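Local coordinates for hypothetical protein aq_1956 (Aquifex aeolicus, PDB 2YVT), which is of unknown function but belongs to the calcineurin-like metallophosphoesterase superfamily, whose enzymes typically cleave phosphoesters with bound metal ions, at residues V8-N13 / I217-G222; N45-E49 / K98-P102; L78-F82 / I105-A110; V94-K98 / G138-L142. The contacts are given in a common frame with arbitrary orientation. Residues are numbered along the deposited sequence.

Contact 1 of 4, residues V8-N13 / I217-G222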
loop_
_atom_site.group_PDB
_atom_site.type_symbol
_atom_site.label_atom_id
_atom_site.label_comp_id
_atom_site.label_asym_id
_atom_site.label_seq_id
_atom_site.Cartn_x
_atom_site.Cartn_y
_atom_site.Cartn_z
ATOM N N VAL A 8 -14.723 3.026 -3.417
ATOM C CA VAL A 8 -13.274 2.823 -3.455
ATOM C C VAL A 8 -12.972 1.475 -4.092
ATOM O O VAL A 8 -13.527 0.455 -3.676
ATOM C CB VAL A 8 -12.656 2.835 -2.018
ATOM C CG1 VAL A 8 -11.139 2.670 -2.076
ATOM C CG2 VAL A 8 -13.031 4.113 -1.267
ATOM N N LEU A 9 -12.123 1.475 -5.116
ATOM C CA LEU A 9 -11.593 0.226 -5.678
ATOM C C LEU A 9 -10.162 0.105 -5.176
ATOM O O LEU A 9 -9.358 1.005 -5.405
ATOM C CB LEU A 9 -11.616 0.252 -7.214
ATOM C CG LEU A 9 -11.342 -1.045 -8.010
ATOM C CD1 LEU A 9 -11.601 -0.775 -9.494
ATOM C CD2 LEU A 9 -9.946 -1.623 -7.838
ATOM N N ALA A 10 -9.844 -1.000 -4.504
ATOM C CA ALA A 10 -8.490 -1.201 -3.966
ATOM C C ALA A 10 -7.854 -2.477 -4.486
ATOM O O ALA A 10 -8.511 -3.514 -4.581
ATOM C CB ALA A 10 -8.517 -1.213 -2.434
ATOM N N ILE A 11 -6.568 -2.382 -4.816
ATOM C CA ILE A 11 -5.744 -3.552 -5.128
ATOM C C ILE A 11 -4.469 -3.526 -4.283
ATOM O O ILE A 11 -4.106 -2.491 -3.709
ATOM C CB ILE A 11 -5.373 -3.632 -6.639
ATOM C CG1 ILE A 11 -4.447 -2.471 -7.051
ATOM C CG2 ILE A 11 -6.637 -3.701 -7.494
ATOM C CD1 ILE A 11 -3.869 -2.623 -8.464
ATOM N N LYS A 12 -3.792 -4.667 -4.208
ATOM C CA LYS A 12 -2.496 -4.752 -3.534
ATOM C C LYS A 12 -1.583 -5.708 -4.285
ATOM O O LYS A 12 -2.060 -6.588 -5.012
ATOM C CB LYS A 12 -2.639 -5.140 -2.050
ATOM C CG LYS A 12 -3.171 -6.559 -1.747
ATOM C CD LYS A 12 -2.055 -7.553 -1.494
ATOM C CE LYS A 12 -2.603 -8.944 -1.176
ATOM N NZ LYS A 12 -2.757 -9.162 0.300
ATOM N N ASN A 13 -0.278 -5.527 -4.104
ATOM C CA ASN A 13 0.737 -6.336 -4.787
ATOM C C ASN A 13 0.556 -6.313 -6.303
ATOM O O ASN A 13 0.394 -7.357 -6.949
ATOM C CB ASN A 13 0.774 -7.772 -4.236
ATOM C CG ASN A 13 1.508 -7.873 -2.906
ATOM O OD1 ASN A 13 2.404 -7.072 -2.607
ATOM N ND2 ASN A 13 1.154 -8.881 -2.113
ATOM N N ILE A 217 -7.155 -0.076 4.824
ATOM C CA ILE A 217 -6.926 -0.876 3.619
ATOM C C ILE A 217 -5.477 -1.349 3.678
ATOM O O ILE A 217 -4.576 -0.551 3.888
ATOM C CB ILE A 217 -7.191 -0.054 2.337
ATOM C CG1 ILE A 217 -8.654 0.419 2.300
ATOM C CG2 ILE A 217 -6.829 -0.876 1.095
ATOM C CD1 ILE A 217 -8.951 1.490 1.259
ATOM N N VAL A 218 -5.260 -2.654 3.536
ATOM C CA VAL A 218 -3.948 -3.240 3.830
ATOM C C VAL A 218 -3.485 -4.210 2.742
ATOM O O VAL A 218 -4.297 -4.679 1.943
ATOM C CB VAL A 218 -3.922 -3.917 5.239
ATOM C CG1 VAL A 218 -4.164 -2.865 6.365
ATOM C CG2 VAL A 218 -4.947 -5.045 5.317
ATOM N N GLY A 219 -2.186 -4.514 2.726
ATOM C CA GLY A 219 -1.587 -5.310 1.650
ATOM C C GLY A 219 -0.780 -6.519 2.105
ATOM O O GLY A 219 -1.256 -7.340 2.894
ATOM N N HIS A 220 0.452 -6.624 1.605
ATOM C CA HIS A 220 1.343 -7.744 1.933
ATOM C C HIS A 220 0.588 -9.071 1.741
ATOM O O HIS A 220 -0.059 -9.259 0.704
ATOM C CB HIS A 220 1.952 -7.559 3.340
ATOM C CG HIS A 220 3.130 -8.439 3.636
ATOM N ND1 HIS A 220 3.917 -9.017 2.661
ATOM C CD2 HIS A 220 3.669 -8.811 4.821
ATOM C CE1 HIS A 220 4.884 -9.716 3.235
ATOM N NE2 HIS A 220 4.760 -9.599 4.546
ATOM N N VAL A 221 0.632 -9.960 2.732
ATOM C CA VAL A 221 -0.063 -11.239 2.652
ATOM C C VAL A 221 -1.404 -11.162 3.373
ATOM O O VAL A 221 -1.485 -10.665 4.505
ATOM C CB VAL A 221 0.806 -12.375 3.259
ATOM C CG1 VAL A 221 -0.015 -13.657 3.458
ATOM C CG2 VAL A 221 2.012 -12.629 2.374
ATOM N N GLY A 222 -2.454 -11.639 2.709
ATOM C CA GLY A 222 -3.777 -11.726 3.319
ATOM C C GLY A 222 -4.901 -11.436 2.344
ATOM O O GLY A 222 -4.673 -10.941 1.231
HETATM O O HOH W 1 3.256 -9.772 -0.007
#
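These segments face each other across the β-sandwich of the calcineurin-like fold. V8-N13 comes from one sheet and I217-G222 from the other. I217 fills the space between the sheets: its CD1 lies 4.2 Å from V8 CG1, and its CG2 lies 3.9 Å from A10 CB. V218 points away, onto P183. At G219 the backbones come close, its CA 5.3 Å from K12 CA. A Cβ here would sit close to K12 CB. Further on, loop carbonyls turn to K12. H220 O accepts a hydrogen bond from K12 NZ at 2.7 Å, and N235 OD1 is a further partner of K12 NZ. A water lies 2.9 Å from H220 ND1 and 3.1 Å from N13 ND2, while N13 OD1 hydrogen-bonds to N41 N. The G219-H220 pair probably matches the start of the family's GHxH motif, although G222 takes the second histidine's place. After V221, which points away from 8-13 and touches H199, G222 O accepts a second hydrogen bond from K12 NZ at 2.8 Å.

Contact 2 of 4, residues N45-E49 / K98-P102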
loop_
_atom_site.group_PDB
_atom_site.type_symbol
_atom_site.label_atom_id
_atom_site.label_comp_id
_atom_site.label_asym_id
_atom_site.label_seq_id
_atom_site.Cartn_x
_atom_site.Cartn_y
_atom_site.Cartn_z
ATOM N N ASN A 45 11.610 -6.255 -7.675
ATOM C CA ASN A 45 12.838 -5.726 -7.067
ATOM C C ASN A 45 13.555 -6.764 -6.205
ATOM O O ASN A 45 14.025 -6.468 -5.102
ATOM C CB ASN A 45 12.505 -4.465 -6.245
ATOM C CG ASN A 45 13.610 -3.412 -6.276
ATOM O OD1 ASN A 45 14.618 -3.543 -6.980
ATOM N ND2 ASN A 45 13.400 -2.335 -5.519
ATOM N N GLU A 46 13.640 -7.989 -6.724
ATOM C CA GLU A 46 14.117 -9.130 -5.944
ATOM C C GLU A 46 15.593 -9.041 -5.569
ATOM O O GLU A 46 15.979 -9.425 -4.461
ATOM C CB GLU A 46 13.852 -10.425 -6.712
ATOM C CG GLU A 46 12.376 -10.745 -6.876
ATOM C CD GLU A 46 12.134 -12.063 -7.590
ATOM O OE1 GLU A 46 12.858 -13.047 -7.298
ATOM O OE2 GLU A 46 11.215 -12.113 -8.443
ATOM N N ALA A 47 16.410 -8.533 -6.489
ATOM C CA ALA A 47 17.852 -8.476 -6.278
ATOM C C ALA A 47 18.204 -7.594 -5.088
ATOM O O ALA A 47 19.056 -7.947 -4.272
ATOM C CB ALA A 47 18.556 -7.996 -7.528
ATOM N N LEU A 48 17.537 -6.448 -4.970
ATOM C CA LEU A 48 17.841 -5.560 -3.852
ATOM C C LEU A 48 17.500 -6.223 -2.525
ATOM O O LEU A 48 18.275 -6.150 -1.569
ATOM C CB LEU A 48 17.108 -4.217 -3.987
ATOM C CG LEU A 48 17.882 -3.079 -4.658
ATOM C CD1 LEU A 48 18.192 -3.421 -6.105
ATOM C CD2 LEU A 48 17.084 -1.784 -4.574
ATOM N N GLU A 49 16.331 -6.863 -2.462
ATOM C CA GLU A 49 15.893 -7.485 -1.225
ATOM C C GLU A 49 16.833 -8.616 -0.834
ATOM O O GLU A 49 17.217 -8.722 0.328
ATOM C CB GLU A 49 14.466 -8.010 -1.337
ATOM C CG GLU A 49 13.994 -8.666 -0.061
ATOM C CD GLU A 49 12.507 -8.902 -0.040
ATOM O OE1 GLU A 49 11.915 -9.195 -1.107
ATOM O OE2 GLU A 49 11.932 -8.795 1.059
ATOM N N LYS A 98 7.134 -3.073 0.625
ATOM C CA LYS A 98 8.488 -3.417 1.050
ATOM C C LYS A 98 9.507 -3.336 -0.092
ATOM O O LYS A 98 10.659 -2.981 0.130
ATOM C CB LYS A 98 8.463 -4.816 1.658
ATOM C CG LYS A 98 9.782 -5.408 2.067
ATOM C CD LYS A 98 9.583 -6.836 2.607
ATOM C CE LYS A 98 8.703 -7.717 1.688
ATOM N NZ LYS A 98 7.230 -7.786 2.010
ATOM N N ASN A 99 9.087 -3.658 -1.312
ATOM C CA ASN A 99 10.039 -3.718 -2.426
ATOM C C ASN A 99 10.101 -2.448 -3.265
ATOM O O ASN A 99 10.763 -2.405 -4.309
ATOM C CB ASN A 99 9.742 -4.928 -3.304
ATOM C CG ASN A 99 9.914 -6.223 -2.555
ATOM O OD1 ASN A 99 8.944 -6.941 -2.306
ATOM N ND2 ASN A 99 11.140 -6.505 -2.143
ATOM N N ASP A 100 9.422 -1.406 -2.797
ATOM C CA ASP A 100 9.348 -0.159 -3.549
ATOM C C ASP A 100 10.398 0.806 -3.024
ATOM O O ASP A 100 10.107 1.831 -2.400
ATOM C CB ASP A 100 7.920 0.371 -3.513
ATOM C CG ASP A 100 6.965 -0.571 -4.216
ATOM O OD1 ASP A 100 7.403 -1.184 -5.211
ATOM O OD2 ASP A 100 5.808 -0.725 -3.773
ATOM N N ALA A 101 11.634 0.412 -3.291
ATOM C CA ALA A 101 12.818 1.020 -2.725
ATOM C C ALA A 101 13.896 1.105 -3.810
ATOM O O ALA A 101 13.864 0.335 -4.769
ATOM C CB ALA A 101 13.312 0.165 -1.563
ATOM N N PRO A 102 14.856 2.036 -3.660
ATOM C CA PRO A 102 14.993 3.020 -2.580
ATOM C C PRO A 102 13.834 4.017 -2.498
ATOM O O PRO A 102 13.302 4.457 -3.531
ATOM C CB PRO A 102 16.301 3.747 -2.930
ATOM C CG PRO A 102 17.052 2.769 -3.807
ATOM C CD PRO A 102 15.975 2.114 -4.616
HETATM O O HOH W 2 13.435 -4.713 -2.736
HETATM O O HOH W 3 9.304 -9.750 -0.821
#
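N45, with a left-handed backbone just before helix 46-57, is held at its N by Y73 OH. Its side chain does not cap the helix but reaches across to the loop K98-P102. N45 ND2 donates to N99 O at 2.9 Å and makes a weak bond to A101 O at 2.8 Å. These two carbonyls flank D100, the centre of an inverse gamma turn. A water links N45 O and N99 ND2, 3.0 Å from each. The sequence from G97 to D100, GKND, probably corresponds to the GNHD motif of calcineurin-like phosphoesterases. The CA-CB bond of D100 points away from segment 45-49, and its carboxylate accepts hydrogen bonds from the backbone N of G97, I42 and L43. Within the first turn of the helix, L48 supplies the apolar part: its CD2 lies 4.1 Å from P102 CD and 3.9 Å from A101 O. P102, the N-cap residue of helix 103-112, follows a cis peptide. E49 OE1 accepts a hydrogen bond from N99 ND2 at 3.0 Å. A second water donates to E49 OE1 at 2.7 Å and to N99 OD1 at 3.2 Å. E49 OE2 packs 3.4 Å from K98 CD, while K98 NZ bonds to Y181 OH.

Contact 3 of 4, residues L78-F82 / I105-A110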
loop_
_atom_site.group_PDB
_atom_site.type_symbol
_atom_site.label_atom_id
_atom_site.label_comp_id
_atom_site.label_asym_id
_atom_site.label_seq_id
_atom_site.Cartn_x
_atom_site.Cartn_y
_atom_site.Cartn_z
ATOM N N LEU A 78 8.973 2.079 -12.459
ATOM C CA LEU A 78 8.125 3.011 -11.702
ATOM C C LEU A 78 7.483 4.062 -12.601
ATOM O O LEU A 78 6.296 4.382 -12.450
ATOM C CB LEU A 78 8.917 3.687 -10.585
ATOM C CG LEU A 78 9.265 2.810 -9.383
ATOM C CD1 LEU A 78 10.200 3.572 -8.443
ATOM C CD2 LEU A 78 8.017 2.329 -8.654
ATOM N N ASP A 79 8.256 4.591 -13.548
ATOM C CA ASP A 79 7.714 5.568 -14.482
ATOM C C ASP A 79 6.570 4.953 -15.282
ATOM O O ASP A 79 5.533 5.589 -15.484
ATOM C CB ASP A 79 8.808 6.082 -15.416
ATOM C CG ASP A 79 9.799 6.988 -14.722
ATOM O OD1 ASP A 79 9.564 7.397 -13.563
ATOM O OD2 ASP A 79 10.839 7.292 -15.351
ATOM N N LYS A 80 6.748 3.702 -15.706
ATOM C CA LYS A 80 5.705 2.996 -16.451
ATOM C C LYS A 80 4.467 2.773 -15.591
ATOM O O LYS A 80 3.336 2.926 -16.066
ATOM C CB LYS A 80 6.236 1.663 -16.979
ATOM C CG LYS A 80 5.278 0.925 -17.888
ATOM C CD LYS A 80 5.955 -0.331 -18.383
ATOM C CE LYS A 80 5.031 -1.222 -19.183
ATOM N NZ LYS A 80 5.780 -2.460 -19.568
ATOM N N PHE A 81 4.682 2.438 -14.320
ATOM C CA PHE A 81 3.570 2.282 -13.390
ATOM C C PHE A 81 2.776 3.587 -13.255
ATOM O O PHE A 81 1.554 3.582 -13.362
ATOM C CB PHE A 81 4.073 1.831 -12.015
ATOM C CG PHE A 81 3.038 1.949 -10.923
ATOM C CD1 PHE A 81 2.063 0.976 -10.760
ATOM C CD2 PHE A 81 3.049 3.038 -10.052
ATOM C CE1 PHE A 81 1.103 1.082 -9.751
ATOM C CE2 PHE A 81 2.096 3.152 -9.038
ATOM C CZ PHE A 81 1.119 2.175 -8.893
ATOM N N PHE A 82 3.456 4.706 -13.012
ATOM C CA PHE A 82 2.707 5.944 -12.836
ATOM C C PHE A 82 1.964 6.350 -14.097
ATOM O O PHE A 82 0.820 6.797 -14.022
ATOM C CB PHE A 82 3.588 7.072 -12.308
ATOM C CG PHE A 82 3.943 6.913 -10.863
ATOM C CD1 PHE A 82 2.977 7.107 -9.876
ATOM C CD2 PHE A 82 5.226 6.546 -10.481
ATOM C CE1 PHE A 82 3.291 6.948 -8.522
ATOM C CE2 PHE A 82 5.555 6.384 -9.133
ATOM C CZ PHE A 82 4.582 6.584 -8.151
ATOM N N ILE A 105 14.173 7.118 -4.627
ATOM C CA ILE A 105 13.887 6.906 -6.046
ATOM C C ILE A 105 12.374 6.789 -6.289
ATOM O O ILE A 105 11.838 7.345 -7.252
ATOM C CB ILE A 105 14.659 5.679 -6.586
ATOM C CG1 ILE A 105 16.160 5.996 -6.557
ATOM C CG2 ILE A 105 14.180 5.294 -7.996
ATOM C CD1 ILE A 105 17.062 4.870 -7.025
ATOM N N PHE A 106 11.683 6.081 -5.402
ATOM C CA PHE A 106 10.242 5.968 -5.496
ATOM C C PHE A 106 9.576 7.351 -5.433
ATOM O O PHE A 106 8.693 7.660 -6.232
ATOM C CB PHE A 106 9.701 5.073 -4.378
ATOM C CG PHE A 106 8.224 4.910 -4.423
ATOM C CD1 PHE A 106 7.637 4.034 -5.323
ATOM C CD2 PHE A 106 7.412 5.668 -3.588
ATOM C CE1 PHE A 106 6.243 3.901 -5.379
ATOM C CE2 PHE A 106 6.038 5.547 -3.643
ATOM C CZ PHE A 106 5.454 4.670 -4.537
ATOM N N LEU A 107 10.009 8.178 -4.488
ATOM C CA LEU A 107 9.412 9.506 -4.340
ATOM C C LEU A 107 9.781 10.448 -5.485
ATOM O O LEU A 107 8.978 11.293 -5.872
ATOM C CB LEU A 107 9.760 10.119 -2.984
ATOM C CG LEU A 107 9.151 9.364 -1.797
ATOM C CD1 LEU A 107 9.561 10.019 -0.481
ATOM C CD2 LEU A 107 7.636 9.228 -1.894
ATOM N N ARG A 108 10.974 10.277 -6.050
ATOM C CA ARG A 108 11.326 11.037 -7.242
ATOM C C ARG A 108 10.395 10.688 -8.406
ATOM O O ARG A 108 9.942 11.576 -9.127
ATOM C CB ARG A 108 12.797 10.834 -7.615
ATOM C CG ARG A 108 13.190 11.504 -8.921
ATOM C CD ARG A 108 13.167 13.022 -8.847
ATOM N NE ARG A 108 13.277 13.596 -10.190
ATOM C CZ ARG A 108 13.395 14.892 -10.446
ATOM N NH1 ARG A 108 13.458 15.771 -9.456
ATOM N NH2 ARG A 108 13.467 15.319 -11.707
ATOM N N ALA A 109 10.098 9.400 -8.575
ATOM C CA ALA A 109 9.152 8.971 -9.601
ATOM C C ALA A 109 7.762 9.563 -9.354
ATOM O O ALA A 109 7.111 10.031 -10.291
ATOM C CB ALA A 109 9.095 7.442 -9.686
ATOM N N ALA A 110 7.332 9.567 -8.094
ATOM C CA ALA A 110 6.051 10.167 -7.716
ATOM C C ALA A 110 6.025 11.650 -8.072
ATOM O O ALA A 110 5.063 12.141 -8.678
ATOM C CB ALA A 110 5.803 9.984 -6.236
HETATM O O HOH W 4 7.098 8.927 -12.920
#
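This is an apolar helix-helix contact in the layer that lies against the sheet containing strands 91-95 and 120-122. L78-F82 belongs to helix 65-86, and I105-A110 to helix 103-112. The local axes approach to 9.7 Å and cross at -39°, with both helices running in roughly the same direction. A109 sits at the centre. Its CB packs between L78 and F82, and the CA atoms of D79 and A109 are 6.1 Å apart. A109 CB touches L78 CB at 3.9 Å and F82 CE2 at 3.7 Å. L78 also reaches the F106 ring at its edge, with CD2 3.8 Å from F106 CD1. F82 and F106 meet obliquely: their ring centroids are 6.0 Å apart and their planes lie at 49°. The F82 ring offers one face to A110, and a CH-π contact places A110 CA 4.2 Å from the ring centroid. Both aromatic side chains also rest on V122, so they also pack the helix pair against the sheet. On the more open side a water bridges two polar groups, donating to D79 OD1 at 3.0 Å and to A109 O at 2.9 Å. Helix 65-86 leads into strand 91-95, and helix 103-112 links that strand to its parallel neighbour 120-122. The contact thus joins helices of successive parallel β-α-β crossovers, the topology on this side of the calcineurin-like sandwich.

Contact 4 of 4, residues V94-K98 / G138-L142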
loop_
_atom_site.group_PDB
_atom_site.type_symbol
_atom_site.label_atom_id
_atom_site.label_comp_id
_atom_site.label_asym_id
_atom_site.label_seq_id
_atom_site.Cartn_x
_atom_site.Cartn_y
_atom_site.Cartn_z
ATOM N N VAL A 94 -1.624 5.951 -3.849
ATOM C CA VAL A 94 -0.634 4.885 -3.969
ATOM C C VAL A 94 0.188 4.847 -2.686
ATOM O O VAL A 94 0.656 5.880 -2.222
ATOM C CB VAL A 94 0.305 5.135 -5.175
ATOM C CG1 VAL A 94 1.394 4.063 -5.253
ATOM C CG2 VAL A 94 -0.495 5.190 -6.484
ATOM N N VAL A 95 0.372 3.648 -2.129
ATOM C CA VAL A 95 1.157 3.461 -0.901
ATOM C C VAL A 95 2.221 2.388 -1.182
ATOM O O VAL A 95 1.878 1.293 -1.605
ATOM C CB VAL A 95 0.251 3.054 0.285
ATOM C CG1 VAL A 95 1.087 2.763 1.525
ATOM C CG2 VAL A 95 -0.775 4.154 0.558
ATOM N N PRO A 96 3.514 2.720 -0.991
ATOM C CA PRO A 96 4.564 1.795 -1.416
ATOM C C PRO A 96 4.681 0.555 -0.540
ATOM O O PRO A 96 4.367 0.594 0.664
ATOM C CB PRO A 96 5.841 2.649 -1.308
ATOM C CG PRO A 96 5.539 3.618 -0.212
ATOM C CD PRO A 96 4.078 3.949 -0.393
ATOM N N GLY A 97 5.132 -0.540 -1.152
ATOM C CA GLY A 97 5.393 -1.766 -0.418
ATOM C C GLY A 97 6.848 -1.934 -0.001
ATOM O O GLY A 97 7.697 -1.047 -0.215
ATOM N N LYS A 98 7.134 -3.073 0.625
ATOM C CA LYS A 98 8.488 -3.417 1.050
ATOM C C LYS A 98 9.507 -3.336 -0.092
ATOM O O LYS A 98 10.659 -2.981 0.130
ATOM C CB LYS A 98 8.463 -4.816 1.658
ATOM C CG LYS A 98 9.782 -5.408 2.067
ATOM C CD LYS A 98 9.583 -6.836 2.607
ATOM C CE LYS A 98 8.703 -7.717 1.688
ATOM N NZ LYS A 98 7.230 -7.786 2.010
ATOM N N GLY A 138 -1.518 7.394 4.709
ATOM C CA GLY A 138 -0.766 6.264 4.169
ATOM C C GLY A 138 0.560 6.069 4.871
ATOM O O GLY A 138 1.254 7.032 5.188
ATOM N N PHE A 139 0.917 4.814 5.122
ATOM C CA PHE A 139 2.237 4.505 5.663
ATOM C C PHE A 139 2.636 3.145 5.097
ATOM O O PHE A 139 2.106 2.101 5.499
ATOM C CB PHE A 139 2.217 4.505 7.204
ATOM C CG PHE A 139 3.576 4.735 7.840
ATOM C CD1 PHE A 139 3.734 5.722 8.819
ATOM C CD2 PHE A 139 4.689 3.985 7.465
ATOM C CE1 PHE A 139 4.977 5.957 9.419
ATOM C CE2 PHE A 139 5.944 4.206 8.054
ATOM C CZ PHE A 139 6.085 5.193 9.042
ATOM N N GLY A 140 3.536 3.181 4.119
ATOM C CA GLY A 140 3.954 1.980 3.408
ATOM C C GLY A 140 5.113 1.227 4.035
ATOM O O GLY A 140 5.547 1.519 5.157
ATOM N N GLY A 141 5.603 0.236 3.304
ATOM C CA GLY A 141 6.707 -0.582 3.778
ATOM C C GLY A 141 6.284 -1.655 4.757
ATOM O O GLY A 141 5.146 -1.671 5.235
ATOM N N LEU A 142 7.213 -2.555 5.057
ATOM C CA LEU A 142 6.981 -3.607 6.045
ATOM C C LEU A 142 7.174 -3.019 7.431
ATOM O O LEU A 142 8.258 -2.542 7.761
ATOM C CB LEU A 142 7.947 -4.768 5.821
ATOM C CG LEU A 142 7.634 -6.023 6.640
ATOM C CD1 LEU A 142 6.340 -6.694 6.167
ATOM C CD2 LEU A 142 8.806 -6.982 6.562
#
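The backbones run side by side, only 9° apart in direction where they touch, and draw together after V95, at the glycine break of the other strand. The CA atoms of P96 and G140 are 4.9 Å apart, and those of K98 and G141 are 4.3 Å apart. One hydrogen bond joins the two segments, from G141 N to P96 O at 2.9 Å. The same P96 O also takes a CA-H···O contact from G140 CA at 3.1 Å. A side chain on G140 would collide with this oxygen. G141 has a positive phi, which also favours glycine. V95 packs over the glycine-rich segment, with CG1 3.5 Å from G140 CA and CG2 4.2 Å from G138 CA. F139 turns to the other side and meets Y156 edge-to-face. K98 CD packs against L142 CD2 at 4.0 Å, while K98 NZ bonds to Y181 OH. The C-terminal end of strand 91-95 meets the glycine break within strand 134-144 of the other sheet, near the edge where calcineurin-like phosphoesterases typically place their active-site loops.

Overall arrangement
From the N terminus, 8-13 opens contact 1, the outermost loop. Contacts 2, 3 and 4 are all nested inside it. Contact 2 opens at 45-49 and contact 3 at 78-82. Segment 94-98 then opens contact 4, and 98-102 closes contact 2; they share K98. Next, 105-110 closes contact 3, which therefore crosses both contact 2 and contact 4. Segment 138-142 closes contact 4, and 217-222 closes contact 1. Contacts 1 and 4 tie the two sheets together and meet where H220 packs on K98 and L142. Contact 2 fixes helix 46-57 to the shared loop. Contact 3 lies in the helical layer, where F106 touches P96 and V94 of contact 4.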